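Local coordinates for protein glycosaminoglycan xylosylkinase (Hydra vulgaris, PDB 5XOM) that probably phosphorylates xylose in the linkage sugars of proteoglycans, as a secretory-pathway kinase of the Fam20 family, at residues Val109-Arg114 with Ala209-Leu214; Gly302-Asp307 with Ser358-Ala363. One frame throughout, in Å; residues are numbered along the deposited sequence.

Contact 1. Residues Val109-Arg114 with Ala209-Leu214; sequences VFKPKR and ALILWL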
ATOM      1  N   VAL A 109      19.933 -13.405  -5.788  1.00 28.42           N
ATOM      2  CA  VAL A 109      20.442 -14.243  -6.867  1.00 24.15           C
ATOM      3  C   VAL A 109      20.665 -13.363  -8.090  1.00 29.04           C
ATOM      4  O   VAL A 109      19.839 -12.495  -8.398  1.00 25.57           O
ATOM      5  CB  VAL A 109      19.452 -15.384  -7.174  1.00 27.55           C
ATOM      6  CG1 VAL A 109      19.917 -16.198  -8.384  1.00 27.55           C
ATOM      7  CG2 VAL A 109      19.249 -16.271  -5.953  1.00 24.77           C
ATOM      8  N   PHE A 110      21.783 -13.565  -8.789  1.00 28.27           N
ATOM      9  CA  PHE A 110      22.068 -12.855 -10.032  1.00 26.86           C
ATOM     10  C   PHE A 110      22.066 -13.831 -11.200  1.00 24.95           C
ATOM     11  O   PHE A 110      22.879 -14.760 -11.237  1.00 25.24           O
ATOM     12  CB  PHE A 110      23.404 -12.114  -9.973  1.00 25.78           C
ATOM     13  CG  PHE A 110      23.766 -11.445 -11.269  1.00 24.19           C
ATOM     14  CD1 PHE A 110      23.047 -10.348 -11.715  1.00 23.83           C
ATOM     15  CD2 PHE A 110      24.813 -11.919 -12.048  1.00 24.32           C
ATOM     16  CE1 PHE A 110      23.367  -9.729 -12.913  1.00 24.24           C
ATOM     17  CE2 PHE A 110      25.142 -11.301 -13.249  1.00 28.80           C
ATOM     18  CZ  PHE A 110      24.416 -10.205 -13.678  1.00 27.58           C
ATOM     19  N   LYS A 111      21.137 -13.632 -12.131  1.00 20.24           N
ATOM     20  CA  LYS A 111      21.034 -14.448 -13.336  1.00 23.13           C
ATOM     21  C   LYS A 111      21.508 -13.658 -14.545  1.00 27.84           C
ATOM     22  O   LYS A 111      20.831 -12.703 -14.958  1.00 21.88           O
ATOM     23  CB  LYS A 111      19.595 -14.918 -13.532  1.00 18.55           C
ATOM     24  CG  LYS A 111      19.110 -15.704 -12.337  1.00 24.88           C
ATOM     25  CD  LYS A 111      18.159 -16.798 -12.736  1.00 21.37           C
ATOM     26  CE  LYS A 111      17.819 -17.632 -11.525  1.00 23.86           C
ATOM     27  NZ  LYS A 111      16.648 -18.500 -11.777  1.00 26.23           N
ATOM     28  N   PRO A 112      22.656 -13.994 -15.122  1.00 23.78           N
ATOM     29  CA  PRO A 112      23.163 -13.231 -16.266  1.00 21.09           C
ATOM     30  C   PRO A 112      22.378 -13.512 -17.539  1.00 18.49           C
ATOM     31  O   PRO A 112      21.774 -14.572 -17.710  1.00 26.26           O
ATOM     32  CB  PRO A 112      24.621 -13.704 -16.393  1.00 21.68           C
ATOM     33  CG  PRO A 112      24.631 -15.050 -15.768  1.00 29.47           C
ATOM     34  CD  PRO A 112      23.603 -15.033 -14.674  1.00 26.89           C
ATOM     35  N   LYS A 113      22.396 -12.533 -18.439  1.00 21.45           N
ATOM     36  CA  LYS A 113      21.904 -12.732 -19.797  1.00 18.75           C
ATOM     37  C   LYS A 113      22.673 -13.841 -20.509  1.00 23.34           C
ATOM     38  O   LYS A 113      23.907 -13.897 -20.454  1.00 21.47           O
ATOM     39  CB  LYS A 113      22.023 -11.422 -20.573  1.00 24.46           C
ATOM     40  CG  LYS A 113      21.757 -11.543 -22.056  1.00 28.45           C
ATOM     41  CD  LYS A 113      21.999 -10.222 -22.762  1.00 27.52           C
ATOM     42  CE  LYS A 113      22.374 -10.456 -24.211  1.00 36.47           C
ATOM     43  NZ  LYS A 113      21.350 -10.003 -25.164  1.00 47.97           N
ATOM     44  N   ARG A 114      21.932 -14.732 -21.181  1.00 24.77           N
ATOM     45  CA  ARG A 114      22.522 -15.838 -21.926  1.00 22.77           C
ATOM     46  C   ARG A 114      22.077 -15.907 -23.378  1.00 26.61           C
ATOM     47  O   ARG A 114      22.687 -16.649 -24.153  1.00 34.01           O
ATOM     48  CB  ARG A 114      22.185 -17.179 -21.254  1.00 21.22           C
ATOM     49  CG  ARG A 114      22.396 -17.185 -19.756  1.00 30.38           C
ATOM     50  CD  ARG A 114      23.856 -17.079 -19.401  1.00 30.57           C
ATOM     51  NE  ARG A 114      24.663 -17.981 -20.206  1.00 31.01           N
ATOM     52  CZ  ARG A 114      25.036 -19.194 -19.809  1.00 30.39           C
ATOM     53  NH1 ARG A 114      24.667 -19.649 -18.621  1.00 29.97           N
ATOM     54  NH2 ARG A 114      25.772 -19.955 -20.596  1.00 39.90           N
ATOM     55  N   ALA A 209      19.483 -10.259 -14.201  1.00 19.07           N
ATOM     56  CA  ALA A 209      18.346 -10.073 -13.310  1.00 18.27           C
ATOM     57  C   ALA A 209      18.761 -10.390 -11.881  1.00 23.20           C
ATOM     58  O   ALA A 209      19.508 -11.343 -11.642  1.00 21.38           O
ATOM     59  CB  ALA A 209      17.164 -10.967 -13.723  1.00 17.21           C
ATOM     60  N   LEU A 210      18.285  -9.582 -10.937  1.00 22.47           N
ATOM     61  CA  LEU A 210      18.502  -9.801  -9.511  1.00 21.90           C
ATOM     62  C   LEU A 210      17.189 -10.245  -8.880  1.00 24.05           C
ATOM     63  O   LEU A 210      16.154  -9.596  -9.084  1.00 20.30           O
ATOM     64  CB  LEU A 210      19.010  -8.526  -8.828  1.00 17.97           C
ATOM     65  CG  LEU A 210      20.483  -8.108  -8.947  1.00 23.12           C
ATOM     66  CD1 LEU A 210      20.897  -7.878 -10.379  1.00 28.10           C
ATOM     67  CD2 LEU A 210      20.728  -6.842  -8.144  1.00 21.45           C
ATOM     68  N   ILE A 211      17.228 -11.339  -8.113  1.00 20.93           N
ATOM     69  CA  ILE A 211      16.053 -11.874  -7.427  1.00 21.36           C
ATOM     70  C   ILE A 211      16.330 -11.882  -5.929  1.00 24.09           C
ATOM     71  O   ILE A 211      17.322 -12.471  -5.486  1.00 26.38           O
ATOM     72  CB  ILE A 211      15.701 -13.292  -7.909  1.00 22.72           C
ATOM     73  CG1 ILE A 211      15.500 -13.317  -9.428  1.00 22.65           C
ATOM     74  CG2 ILE A 211      14.430 -13.791  -7.196  1.00 18.58           C
ATOM     75  CD1 ILE A 211      16.695 -13.837 -10.200  1.00 22.87           C
ATOM     76  N   LEU A 212      15.446 -11.245  -5.157  1.00 24.68           N
ATOM     77  CA  LEU A 212      15.612 -11.166  -3.708  1.00 27.00           C
ATOM     78  C   LEU A 212      15.503 -12.525  -3.033  1.00 27.68           C
ATOM     79  O   LEU A 212      14.588 -13.311  -3.308  1.00 24.92           O
ATOM     80  CB  LEU A 212      14.561 -10.255  -3.078  1.00 30.07           C
ATOM     81  CG  LEU A 212      14.679  -8.747  -3.187  1.00 31.80           C
ATOM     82  CD1 LEU A 212      13.486  -8.122  -2.490  1.00 27.44           C
ATOM     83  CD2 LEU A 212      15.986  -8.266  -2.569  1.00 20.35           C
ATOM     84  N   TRP A 213      16.414 -12.766  -2.097  1.00 23.13           N
ATOM     85  CA  TRP A 213      16.229 -13.843  -1.136  1.00 27.62           C
ATOM     86  C   TRP A 213      15.025 -13.582  -0.250  1.00 26.07           C
ATOM     87  O   TRP A 213      14.776 -12.450   0.172  1.00 26.34           O
ATOM     88  CB  TRP A 213      17.445 -13.966  -0.235  1.00 25.06           C
ATOM     89  CG  TRP A 213      18.548 -14.746  -0.778  1.00 33.54           C
ATOM     90  CD1 TRP A 213      18.805 -14.945  -2.095  1.00 34.61           C
ATOM     91  CD2 TRP A 213      19.534 -15.449  -0.047  1.00 38.52           C
ATOM     92  NE1 TRP A 213      19.929 -15.733  -2.222  1.00 36.30           N
ATOM     93  CE2 TRP A 213      20.395 -16.059  -0.981  1.00 38.87           C
ATOM     94  CE3 TRP A 213      19.788 -15.619   1.314  1.00 35.16           C
ATOM     95  CZ2 TRP A 213      21.485 -16.828  -0.598  1.00 39.08           C
ATOM     96  CZ3 TRP A 213      20.874 -16.383   1.686  1.00 33.93           C
ATOM     97  CH2 TRP A 213      21.716 -16.982   0.737  1.00 38.52           C
ATOM     98  N   LEU A 214      14.298 -14.647   0.060  1.00 27.83           N
ATOM     99  CA  LEU A 214      13.336 -14.582   1.142  1.00 29.21           C
ATOM    100  C   LEU A 214      14.075 -14.453   2.476  1.00 31.23           C
ATOM    101  O   LEU A 214      15.155 -15.030   2.648  1.00 35.77           O
ATOM    102  CB  LEU A 214      12.451 -15.834   1.149  1.00 29.95           C
ATOM    103  CG  LEU A 214      11.217 -15.824   0.241  1.00 33.74           C
ATOM    104  CD1 LEU A 214      11.605 -15.698  -1.232  1.00 38.74           C
ATOM    105  CD2 LEU A 214      10.398 -17.073   0.464  1.00 35.32           C
TER
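K111 and I211 lie on one face of an antiparallel strand pair, and the middle of the lysine chain, CG to CE, runs past I211 CD1. K111 CB sits 4.0 Å from A209 O. CG is anti to the carbonyl carbon (chi1 -58°), which sets it 3.7 Å from I211 CD1; CD and CE stay near the same methyl. The chain then leads away, and NZ forms salt bridges with E135, on helix 132-144, and with D130. The pairing recalls the lysine of the third strand and the helix-C glutamate of protein kinases, and strand 106-112 is indeed third in a five-stranded antiparallel sheet like that of a kinase N-lobe. Four backbone bonds zip the pair together: V109 N to I211 O (2.8 Å), I211 N to V109 O, K111 N to A209 O and A209 N to K111 O (2.9 Å each). Between them F110 and L210 form a non-hydrogen-bonded pair whose side chains take the other face. There L210 CD1 meets the edge of the F110 ring, 3.5 Å from F110 CD1, while the ring also stacks on F98. An alanine in place of F110 would probably leave L210 CD1 and F98 without their aromatic neighbour and open a gap on this face. Where strand 205-212 runs out, V109 CG2 reaches the edge of the W213 indole, 3.8 Å from NE1, the two side chains crossing at about a right angle.

Contact 2. Residues Gly302-Asp307 with Ser358-Ala363; sequences GNPFVD and SDHLLA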
ATOM      1  N   GLY A 302      10.911 -19.173 -23.838  1.00 23.69           N
ATOM      2  CA  GLY A 302      11.894 -19.725 -24.749  1.00 27.15           C
ATOM      3  C   GLY A 302      11.404 -19.784 -26.185  1.00 27.32           C
ATOM      4  O   GLY A 302      12.214 -19.679 -27.107  1.00 30.88           O
ATOM      5  N   ASN A 303      10.086 -19.921 -26.398  1.00 24.83           N
ATOM      6  CA  ASN A 303       9.555 -19.996 -27.756  1.00 21.43           C
ATOM      7  C   ASN A 303       8.164 -19.373 -27.789  1.00 21.61           C
ATOM      8  O   ASN A 303       7.220 -19.906 -27.200  1.00 24.84           O
ATOM      9  CB  ASN A 303       9.521 -21.438 -28.278  1.00 28.14           C
ATOM     10  CG  ASN A 303       8.990 -21.543 -29.717  1.00 26.85           C
ATOM     11  OD1 ASN A 303       8.307 -20.651 -30.239  1.00 30.90           O
ATOM     12  ND2 ASN A 303       9.415 -22.596 -30.397  1.00 24.80           N
ATOM     13  N   PRO A 304       7.996 -18.246 -28.480  1.00 24.18           N
ATOM     14  CA  PRO A 304       6.703 -17.551 -28.480  1.00 21.67           C
ATOM     15  C   PRO A 304       5.668 -18.180 -29.399  1.00 26.12           C
ATOM     16  O   PRO A 304       4.529 -17.701 -29.433  1.00 22.92           O
ATOM     17  CB  PRO A 304       7.083 -16.152 -28.980  1.00 28.47           C
ATOM     18  CG  PRO A 304       8.226 -16.425 -29.923  1.00 27.61           C
ATOM     19  CD  PRO A 304       8.998 -17.562 -29.321  1.00 25.82           C
ATOM     20  N   PHE A 305       6.035 -19.206 -30.167  1.00 26.44           N
ATOM     21  CA  PHE A 305       5.140 -19.781 -31.161  1.00 29.87           C
ATOM     22  C   PHE A 305       4.532 -21.104 -30.720  1.00 28.73           C
ATOM     23  O   PHE A 305       3.631 -21.611 -31.396  1.00 28.02           O
ATOM     24  CB  PHE A 305       5.868 -19.967 -32.505  1.00 28.30           C
ATOM     25  CG  PHE A 305       6.605 -18.737 -32.962  1.00 25.35           C
ATOM     26  CD1 PHE A 305       5.930 -17.554 -33.187  1.00 23.35           C
ATOM     27  CD2 PHE A 305       7.974 -18.783 -33.213  1.00 25.13           C
ATOM     28  CE1 PHE A 305       6.612 -16.410 -33.607  1.00 29.47           C
ATOM     29  CE2 PHE A 305       8.657 -17.656 -33.650  1.00 26.93           C
ATOM     30  CZ  PHE A 305       7.973 -16.465 -33.846  1.00 24.28           C
ATOM     31  N   VAL A 306       5.003 -21.677 -29.615  1.00 23.88           N
ATOM     32  CA  VAL A 306       4.565 -22.989 -29.154  1.00 29.70           C
ATOM     33  C   VAL A 306       3.912 -22.821 -27.790  1.00 35.07           C
ATOM     34  O   VAL A 306       4.446 -22.134 -26.911  1.00 33.34           O
ATOM     35  CB  VAL A 306       5.740 -23.980 -29.071  1.00 29.22           C
ATOM     36  CG1 VAL A 306       5.291 -25.320 -28.495  1.00 29.78           C
ATOM     37  CG2 VAL A 306       6.388 -24.168 -30.448  1.00 28.48           C
ATOM     38  N   ASP A 307       2.755 -23.451 -27.624  1.00 32.86           N
ATOM     39  CA  ASP A 307       2.041 -23.492 -26.350  1.00 36.68           C
ATOM     40  C   ASP A 307       2.013 -24.940 -25.889  1.00 36.19           C
ATOM     41  O   ASP A 307       1.357 -25.782 -26.520  1.00 41.74           O
ATOM     42  CB  ASP A 307       0.639 -22.913 -26.499  1.00 28.01           C
ATOM     43  CG  ASP A 307       0.620 -21.623 -27.329  1.00 30.89           C
ATOM     44  OD1 ASP A 307      -0.288 -21.444 -28.172  1.00 32.75           O
ATOM     45  OD2 ASP A 307       1.531 -20.785 -27.145  1.00 30.53           O
ATOM     46  N   SER A 358       7.571  -8.553 -28.822  1.00 27.27           N
ATOM     47  CA  SER A 358       6.125  -8.501 -29.016  1.00 28.93           C
ATOM     48  C   SER A 358       5.548  -9.882 -29.315  1.00 31.90           C
ATOM     49  O   SER A 358       4.359 -10.107 -29.051  1.00 33.88           O
ATOM     50  CB  SER A 358       5.780  -7.526 -30.142  1.00 32.77           C
ATOM     51  OG  SER A 358       6.448  -7.876 -31.337  1.00 40.21           O
ATOM     52  N   ASP A 359       6.358 -10.809 -29.838  1.00 24.03           N
ATOM     53  CA  ASP A 359       5.858 -12.157 -30.085  1.00 24.96           C
ATOM     54  C   ASP A 359       5.585 -12.916 -28.790  1.00 25.17           C
ATOM     55  O   ASP A 359       4.620 -13.678 -28.707  1.00 25.17           O
ATOM     56  CB  ASP A 359       6.846 -12.951 -30.963  1.00 29.62           C
ATOM     57  CG  ASP A 359       6.939 -12.413 -32.393  1.00 38.08           C
ATOM     58  OD1 ASP A 359       5.925 -11.952 -32.939  1.00 30.06           O
ATOM     59  OD2 ASP A 359       8.032 -12.526 -33.002  1.00 37.94           O
ATOM     60  N   HIS A 360       6.434 -12.744 -27.774  1.00 27.21           N
ATOM     61  CA  HIS A 360       6.135 -13.346 -26.472  1.00 25.97           C
ATOM     62  C   HIS A 360       4.979 -12.649 -25.773  1.00 23.58           C
ATOM     63  O   HIS A 360       4.198 -13.301 -25.066  1.00 22.85           O
ATOM     64  CB  HIS A 360       7.353 -13.329 -25.538  1.00 19.70           C
ATOM     65  CG  HIS A 360       8.421 -14.327 -25.908  1.00 24.89           C
ATOM     66  ND1 HIS A 360       8.226 -15.694 -25.777  1.00 24.57           N
ATOM     67  CD2 HIS A 360       9.695 -14.160 -26.341  1.00 26.44           C
ATOM     68  CE1 HIS A 360       9.327 -16.318 -26.139  1.00 27.04           C
ATOM     69  NE2 HIS A 360      10.227 -15.412 -26.484  1.00 25.00           N
ATOM     70  N   LEU A 361       4.848 -11.328 -25.947  1.00 25.43           N
ATOM     71  CA  LEU A 361       3.702 -10.621 -25.378  1.00 27.26           C
ATOM     72  C   LEU A 361       2.402 -11.159 -25.958  1.00 29.26           C
ATOM     73  O   LEU A 361       1.456 -11.453 -25.219  1.00 25.43           O
ATOM     74  CB  LEU A 361       3.844  -9.117 -25.629  1.00 22.63           C
ATOM     75  CG  LEU A 361       4.942  -8.484 -24.775  1.00 22.91           C
ATOM     76  CD1 LEU A 361       5.323  -7.090 -25.249  1.00 21.81           C
ATOM     77  CD2 LEU A 361       4.483  -8.447 -23.312  1.00 25.38           C
ATOM     78  N   LEU A 362       2.358 -11.351 -27.281  1.00 25.65           N
ATOM     79  CA  LEU A 362       1.155 -11.885 -27.896  1.00 25.95           C
ATOM     80  C   LEU A 362       0.954 -13.363 -27.588  1.00 27.53           C
ATOM     81  O   LEU A 362      -0.181 -13.841 -27.608  1.00 26.86           O
ATOM     82  CB  LEU A 362       1.187 -11.636 -29.410  1.00 32.97           C
ATOM     83  CG  LEU A 362       1.187 -10.127 -29.674  1.00 47.18           C
ATOM     84  CD1 LEU A 362       1.486  -9.820 -31.135  1.00 45.80           C
ATOM     85  CD2 LEU A 362      -0.142  -9.498 -29.216  1.00 48.83           C
ATOM     86  N   ALA A 363       2.022 -14.100 -27.292  1.00 23.11           N
ATOM     87  CA  ALA A 363       1.840 -15.482 -26.855  1.00 28.64           C
ATOM     88  C   ALA A 363       1.069 -15.544 -25.541  1.00 26.94           C
ATOM     89  O   ALA A 363       0.270 -16.463 -25.319  1.00 28.12           O
ATOM     90  CB  ALA A 363       3.203 -16.169 -26.725  1.00 22.10           C
TER
HETATM   91  O   HOH W   1       6.781 -17.875 -24.516  1.00 24.28           O
HETATM   92  O   HOH W   2       3.470 -15.396 -30.388  1.00 22.43           O
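P304 lies between two rings, that of H360 on the helix and that of F305 next to it in the loop. Toward the helix, P304 CB stands over one face of the imidazole, 3.7 Å from its centroid and 22° off the normal, a CH-pi contact shifted to the ND1 side of the ring. P304 CD approaches the same ring at H360 CE1, 3.4 Å away. On its other flank, P304 CG sits above the centre of the F305 ring, whose CZ is 4.0 Å from D359 OD2; ring and carboxylate planes are 53° apart. The proline also packs its CB against D359 CB, and P304 O comes 3.4 Å from A363 CB one helical turn later. Water joins the two segments at two places. One molecule donates to both P304 O and D359 O, at 2.7 Å each. D359 O thus accepts from both A363 N and the water, and P304 O from both the water and R366. The other water lies in the imidazole plane, its oxygen hydrogen-bonded to H360 ND1 at 2.9 Å, and it donates weakly to N303 O. Farther along, D307 forms salt bridges with R366 and R367 of the same helix. F305 N donates to N303 OD1, and this Asx turn shapes a loop that, lying after strand 289-292 and before helix 313-318, probably corresponds to the start of the activation segment of a kinase-like fold, resting here on a C-lobe helix.

How the contacts relate
The centres of the two contacts are about 23 Å apart, and their nearest atoms about 11 Å, so they do not touch. They follow one another along the chain: the sheet pairing of contact 1 is complete before the loop of contact 2 begins. By kinase analogy, contact 1 belongs to the N-lobe and contact 2 to the C-lobe. D296, which makes a long, weak ion pair with K111 of contact 1, stands six residues before G302 of contact 2. This suggests an active-site cleft near K111 and D296, though no nucleotide is bound. The disulfide C319-C378 ties down helix 358-382 farther along.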